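Local coordinates for universal stress protein (Mycobacterium smegmatis str. mc2 155, PDB 5AHW), which binds cyclic AMP as a homodimeric universal stress protein and probably takes part in mycobacterial cAMP signalling, at the adenosine-3',5'-cyclic-monophosphate site. Residues are numbered along the deposited sequence; one frame, centred on the assembly and turned at random.

The adenosine-3',5'-cyclic-monophosphate site. Residues 10-12, 14, 16-17, 38-40, 95, 99, 113-116, 129, 146. With CMP (adenosine-3',5'-cyclic-monophosphate), chain B.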
loop_
_atom_site.group_PDB
_atom_site.type_symbol
_atom_site.label_atom_id
_atom_site.label_comp_id
_atom_site.label_asym_id
_atom_site.label_seq_id
_atom_site.Cartn_x
_atom_site.Cartn_y
_atom_site.Cartn_z
ATOM N N GLY A 10 11.606 3.949 0.572
ATOM C CA GLY A 10 12.722 4.030 -0.307
ATOM C C GLY A 10 12.729 5.309 -1.101
ATOM O O GLY A 10 11.698 5.697 -1.661
ATOM N N THR A 11 13.884 5.975 -1.174
ATOM C CA THR A 11 14.050 7.109 -2.108
ATOM C C THR A 11 15.357 6.998 -2.893
ATOM O O THR A 11 16.361 6.572 -2.338
ATOM C CB THR A 11 14.070 8.458 -1.398
ATOM O OG1 THR A 11 14.397 9.474 -2.354
ATOM C CG2 THR A 11 15.159 8.473 -0.320
ATOM N N ASP A 12 15.349 7.400 -4.158
ATOM C CA ASP A 12 16.553 7.520 -4.982
ATOM C C ASP A 12 16.886 8.985 -5.215
ATOM O O ASP A 12 17.758 9.344 -6.012
ATOM C CB ASP A 12 16.417 6.813 -6.325
ATOM C CG ASP A 12 15.241 7.333 -7.157
ATOM O OD1 ASP A 12 14.397 8.140 -6.659
ATOM O OD2 ASP A 12 15.181 6.916 -8.326
ATOM N N SER A 14 14.775 11.120 -6.463
ATOM C CA SER A 14 13.914 11.687 -7.471
ATOM C C SER A 14 12.806 12.413 -6.763
ATOM O O SER A 14 12.415 12.021 -5.665
ATOM C CB SER A 14 13.356 10.598 -8.404
ATOM O OG SER A 14 12.594 9.667 -7.660
ATOM N N SER A 16 9.805 12.276 -7.662
ATOM C CA SER A 16 8.678 11.368 -7.519
ATOM C C SER A 16 8.865 10.562 -6.246
ATOM O O SER A 16 7.937 10.419 -5.488
ATOM C CB SER A 16 8.541 10.470 -8.732
ATOM O OG SER A 16 9.738 9.741 -8.940
ATOM N N SER A 17 10.043 9.994 -6.021
ATOM C CA SER A 17 10.252 9.228 -4.814
ATOM C C SER A 17 10.151 10.162 -3.546
ATOM O O SER A 17 9.774 9.718 -2.482
ATOM C CB SER A 17 11.638 8.550 -4.851
ATOM O OG SER A 17 12.663 9.460 -4.398
ATOM N N ALA A 38 15.490 4.880 3.406
ATOM C CA ALA A 38 16.486 4.008 2.821
ATOM C C ALA A 38 16.757 4.382 1.396
ATOM O O ALA A 38 15.834 4.643 0.617
ATOM C CB ALA A 38 16.023 2.553 2.897
ATOM N N THR A 39 18.035 4.388 1.042
ATOM C CA THR A 39 18.474 4.662 -0.319
ATOM C C THR A 39 19.503 3.584 -0.668
ATOM O O THR A 39 20.606 3.518 -0.042
ATOM C CB THR A 39 19.171 6.033 -0.430
ATOM O OG1 THR A 39 18.285 7.054 0.025
ATOM C CG2 THR A 39 19.554 6.326 -1.855
ATOM N N ALA A 40 19.164 2.775 -1.677
ATOM C CA ALA A 40 20.029 1.727 -2.171
ATOM C C ALA A 40 20.987 2.332 -3.188
ATOM O O ALA A 40 20.596 3.228 -3.944
ATOM C CB ALA A 40 19.188 0.643 -2.799
ATOM N N PRO A 95 18.038 -1.839 -5.702
ATOM C CA PRO A 95 16.955 -1.301 -4.939
ATOM C C PRO A 95 16.012 -2.326 -4.290
ATOM O O PRO A 95 15.752 -2.232 -3.099
ATOM C CB PRO A 95 16.238 -0.449 -5.981
ATOM C CG PRO A 95 17.395 0.125 -6.748
ATOM C CD PRO A 95 18.318 -1.020 -6.900
ATOM N N LEU A 99 15.886 -2.940 -0.275
ATOM C CA LEU A 99 14.671 -2.588 0.492
ATOM C C LEU A 99 14.074 -3.799 1.210
ATOM O O LEU A 99 13.624 -3.718 2.351
ATOM C CB LEU A 99 13.598 -1.961 -0.409
ATOM C CG LEU A 99 13.906 -0.566 -0.949
ATOM C CD1 LEU A 99 12.893 -0.070 -1.912
ATOM C CD2 LEU A 99 13.950 0.407 0.238
ATOM N N VAL A 113 6.956 2.681 -1.246
ATOM C CA VAL A 113 7.679 3.040 -2.444
ATOM C C VAL A 113 6.754 3.875 -3.356
ATOM O O VAL A 113 5.508 3.797 -3.230
ATOM C CB VAL A 113 8.140 1.724 -3.068
ATOM C CG1 VAL A 113 8.713 1.925 -4.429
ATOM C CG2 VAL A 113 9.195 1.074 -2.165
ATOM N N GLY A 114 7.333 4.671 -4.237
ATOM C CA GLY A 114 6.567 5.304 -5.313
ATOM C C GLY A 114 6.282 4.337 -6.460
ATOM O O GLY A 114 6.659 3.128 -6.438
ATOM N N ASN A 115 5.546 4.829 -7.446
ATOM C CA ASN A 115 5.042 3.979 -8.567
ATOM C C ASN A 115 5.747 4.069 -9.927
ATOM O O ASN A 115 5.215 3.572 -10.881
ATOM C CB ASN A 115 3.546 4.238 -8.786
ATOM C CG ASN A 115 3.278 5.561 -9.447
ATOM O OD1 ASN A 115 4.165 6.398 -9.609
ATOM N ND2 ASN A 115 2.066 5.721 -9.938
ATOM N N VAL A 116 6.943 4.652 -10.042
ATOM C CA VAL A 116 7.574 4.783 -11.345
ATOM C C VAL A 116 7.846 3.405 -11.948
ATOM O O VAL A 116 8.283 2.441 -11.278
ATOM C CB VAL A 116 8.800 5.696 -11.415
ATOM C CG1 VAL A 116 9.437 5.699 -12.802
ATOM C CG2 VAL A 116 8.486 7.145 -11.028
ATOM N N VAL A 129 10.654 -1.357 -9.517
ATOM C CA VAL A 129 10.772 -1.439 -8.070
ATOM C C VAL A 129 9.463 -1.751 -7.366
ATOM O O VAL A 129 9.384 -2.690 -6.608
ATOM C CB VAL A 129 11.514 -0.217 -7.532
ATOM C CG1 VAL A 129 11.795 -0.353 -6.030
ATOM C CG2 VAL A 129 12.853 -0.137 -8.252
ATOM N N THR A 146 2.903 8.423 -7.256
ATOM C CA THR A 146 3.730 9.567 -7.248
ATOM C C THR A 146 3.898 10.151 -8.601
ATOM O O THR A 146 4.357 11.269 -8.710
ATOM C CB THR A 146 5.136 9.208 -6.816
ATOM O OG1 THR A 146 5.588 8.109 -7.580
ATOM C CG2 THR A 146 5.151 8.824 -5.368
HETATM P P CMP B . 9.381 6.823 -7.275
HETATM O O1P CMP B . 8.095 7.552 -7.023
HETATM O O2P CMP B . 10.431 7.336 -8.146
HETATM O "O5'" CMP B . 8.998 5.462 -8.041
HETATM C "C5'" CMP B . 9.793 4.310 -7.997
HETATM C "C4'" CMP B . 10.109 4.061 -6.531
HETATM O "O4'" CMP B . 10.989 2.999 -6.315
HETATM C "C3'" CMP B . 10.832 5.252 -5.912
HETATM O "O3'" CMP B . 9.858 6.263 -5.838
HETATM C "C2'" CMP B . 11.402 4.632 -4.662
HETATM O "O2'" CMP B . 10.476 4.508 -3.616
HETATM C "C1'" CMP B . 11.837 3.255 -5.185
HETATM N N9 CMP B . 13.264 3.297 -5.593
HETATM C C8 CMP B . 13.781 3.410 -6.802
HETATM N N7 CMP B . 15.141 3.428 -6.741
HETATM C C5 CMP B . 15.500 3.345 -5.458
HETATM C C6 CMP B . 16.747 3.372 -4.620
HETATM N N6 CMP B . 17.956 3.437 -5.142
HETATM N N1 CMP B . 16.665 3.306 -3.295
HETATM C C2 CMP B . 15.491 3.177 -2.689
HETATM N N3 CMP B . 14.329 3.214 -3.361
HETATM C C4 CMP B . 14.268 3.286 -4.720
HETATM O O HOH W 1 12.429 6.752 -9.265
#
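Asp12 OD1 accepts hydrogen bonds from three donors in the cAMP pocket: from Ser14 OG on its syn lone pair, from Ser17 OG nearly along the C-O axis, and from Ser14 N above the carboxylate plane. The backbone puts Asp12 CB over one face of the adenine, 3.6 Å from CMP N7, and the crowded position of CG between backbone N and carbonyl carbon (chi1 58°) turns the carboxylate so that OD1 points towards Ser14 and Ser17. On the opposite face lie the ring of Pro95 and, towards N3, CD1 of Leu99, so the base is sandwiched between the loop after strand 6-10 and helix 95-105. Its Watson-Crick edge meets the Ala40 backbone: Ala40 N donates almost straight to CMP N1 (3.0 Å, 169° at H), and the exocyclic amine N6 of CMP donates to Ala40 O at 2.9 Å, a pairing that fits adenine and would be expected to favour it.

The ribose 2'-hydroxyl O2' is held from two sides, giving its hydrogen to Gly10 O from above the carbonyl plane and accepting from Gly114 N. Val129 CG1, anti to its backbone N, packs against CMP C1' at 3.7 Å.

Gly114 and Val116 belong to the Walker A-like motif, where Val116 N bonds the ester oxygen O5' of CMP at 3.0 Å. Hydroxyls from elsewhere meet the cyclic phosphate. Ser16 OG, in the crowded rotamer at the start of helix 15-31, reaches CMP O2P at 2.6 Å, and the nearby helix N-terminus may favour the negative charge. Across the phosphate, Thr146 OG1 donates to CMP O1P at 2.6 Å; Asn115 helps to hold this hydroxyl, through its N-H and through OD1, a competing acceptor. With nearly all of the ligand surface hidden by protein, cAMP is deeply enclosed. Beneath the phosphate, Ser17 turns its OG away from the ligand, where Asp12 OD1 shares its hydrogen with a lone pair of Ser14 O, 2.9 Å from Ser17 OG.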